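Local structure of putative hyaluronoglucosaminidase (Clostridium perfringens, 6PWI) at residues N399-L404 with R605-T610. The protein probably acts as a hexosaminidase of glycoside hydrolase family 84, of which this chain carries the catalytic-domain portion. Sequence-based numbering, arbitrary orientation.
Sequences NNKRLL and RPEPGT
Glu607 is gripped twice by the type I beta turn Asn399–Arg402, in the long loop between the last two strands of the (beta/alpha)8 barrel. Glu607 N donates to Lys401 O at 2.9 Å; its carboxylate forms a salt bridge from OE1 to Arg402 NH1, 2.8 Å, using the anti lone pair. The carboxylate plane is turned 44° from the guanidinium, yet OE1 still lies near the guanidinium plane, and a water links OE1 to Arg402 NH2. Arg402 NE and NH2 also donate to the carbonyls of Asp479 and Ala481, which with the salt bridge fixes the rotation of the guanidinium, while Thr610 OG1, toward the rim and 3.4 Å from Arg402 CZ, and Asn399 ND2, over the centre, cover its opposite faces. The other oxygen of Glu607, OE2, makes a salt bridge with Arg605 NH1, which approaches from above the carboxylate plane, completing a three-residue charge network. Lys401 runs alongside Glu607 and lays CD over the Arg605 guanidinium, 3.8 Å from NH2. Together these links join the catalytic barrel to the loop leading into C-terminal helix 613-623, and Trp549 of helix 540-572 donates to Lys401 O as well. Bends at chi3 (-106°) and chi4 fold the lysine back over its own turn, where Asn399 OD1 accepts from Lys401 NZ at 3.1 Å and, through the opposite face of the amide, from Lys401 N in an Asx turn.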
# COMPACT_ATOMS: atom_id res chain seq x y z
N ASN A 399 6.92 -4.07 16.65
CA ASN A 399 7.04 -3.00 17.64
C ASN A 399 5.76 -2.16 17.66
O ASN A 399 5.64 -1.18 16.92
CB ASN A 399 8.25 -2.09 17.39
CG ASN A 399 8.54 -1.17 18.56
OD1 ASN A 399 7.72 -1.04 19.48
ND2 ASN A 399 9.70 -0.54 18.56
N ASN A 400 4.84 -2.53 18.55
CA ASN A 400 3.50 -1.97 18.52
C ASN A 400 3.48 -0.52 18.99
O ASN A 400 2.47 0.17 18.84
CB ASN A 400 2.50 -2.84 19.28
CG ASN A 400 2.02 -3.98 18.42
OD1 ASN A 400 2.44 -5.12 18.61
ND2 ASN A 400 1.18 -3.68 17.43
N LYS A 401 4.62 -0.06 19.53
CA LYS A 401 4.75 1.31 20.01
C LYS A 401 4.87 2.26 18.83
O LYS A 401 4.76 3.47 19.00
CB LYS A 401 5.95 1.42 20.96
CG LYS A 401 5.80 0.68 22.28
CD LYS A 401 6.89 1.02 23.28
CE LYS A 401 7.90 -0.09 23.44
NZ LYS A 401 8.79 -0.21 22.26
N ARG A 402 5.08 1.70 17.63
CA ARG A 402 5.42 2.51 16.46
C ARG A 402 4.24 2.63 15.51
O ARG A 402 3.48 1.69 15.32
CB ARG A 402 6.59 1.88 15.72
CG ARG A 402 7.88 1.84 16.53
CD ARG A 402 8.44 3.21 16.87
NE ARG A 402 9.72 2.92 17.49
CZ ARG A 402 9.93 2.89 18.80
NH1 ARG A 402 8.96 3.23 19.62
NH2 ARG A 402 11.12 2.56 19.26
N LEU A 403 4.07 3.83 14.93
CA LEU A 403 3.45 3.97 13.63
C LEU A 403 4.59 4.06 12.62
O LEU A 403 5.58 4.73 12.87
CB LEU A 403 2.61 5.24 13.59
CG LEU A 403 1.32 5.24 14.40
CD1 LEU A 403 0.49 6.47 14.08
CD2 LEU A 403 0.51 3.97 14.14
N LEU A 404 4.45 3.36 11.49
CA LEU A 404 5.49 3.40 10.47
C LEU A 404 4.94 4.05 9.20
O LEU A 404 4.22 3.40 8.44
CB LEU A 404 6.02 1.98 10.21
CG LEU A 404 6.52 1.24 11.45
CD1 LEU A 404 6.90 -0.20 11.12
CD2 LEU A 404 7.70 1.99 12.08
N ARG A 605 1.89 1.39 24.83
CA ARG A 605 2.28 2.79 24.99
C ARG A 605 2.80 3.34 23.66
O ARG A 605 3.87 2.94 23.20
CB ARG A 605 3.30 2.92 26.13
CG ARG A 605 4.07 4.23 26.18
CD ARG A 605 5.05 4.29 27.34
NE ARG A 605 6.12 3.30 27.25
CZ ARG A 605 7.26 3.47 26.58
NH1 ARG A 605 7.49 4.60 25.92
NH2 ARG A 605 8.17 2.51 26.57
N PRO A 606 2.07 4.24 22.98
CA PRO A 606 2.54 4.78 21.70
C PRO A 606 3.79 5.61 21.97
O PRO A 606 3.84 6.36 22.96
CB PRO A 606 1.38 5.64 21.19
CG PRO A 606 0.55 5.94 22.42
CD PRO A 606 0.77 4.78 23.37
N GLU A 607 4.80 5.44 21.11
CA GLU A 607 6.10 6.04 21.31
C GLU A 607 6.68 6.51 19.98
O GLU A 607 7.56 5.87 19.41
CB GLU A 607 7.03 5.05 22.02
CG GLU A 607 8.28 5.70 22.58
CD GLU A 607 9.34 4.72 23.03
OE1 GLU A 607 9.58 3.72 22.31
OE2 GLU A 607 9.94 4.95 24.12
N PRO A 608 6.20 7.66 19.44
CA PRO A 608 6.85 8.29 18.28
C PRO A 608 8.13 9.04 18.65
O PRO A 608 8.40 9.29 19.82
CB PRO A 608 5.77 9.27 17.80
CG PRO A 608 5.04 9.66 19.08
CD PRO A 608 5.01 8.39 19.90
N GLY A 609 8.92 9.37 17.62
CA GLY A 609 10.04 10.29 17.71
C GLY A 609 11.25 9.70 18.43
O GLY A 609 12.02 10.44 19.05
N THR A 610 11.44 8.38 18.30
CA THR A 610 12.47 7.69 19.06
C THR A 610 13.85 7.83 18.40
O THR A 610 14.86 7.64 19.08
CB THR A 610 12.15 6.20 19.23
OG1 THR A 610 11.76 5.67 17.96
CG2 THR A 610 11.07 5.93 20.25
O HOH W 1 12.01 2.85 21.88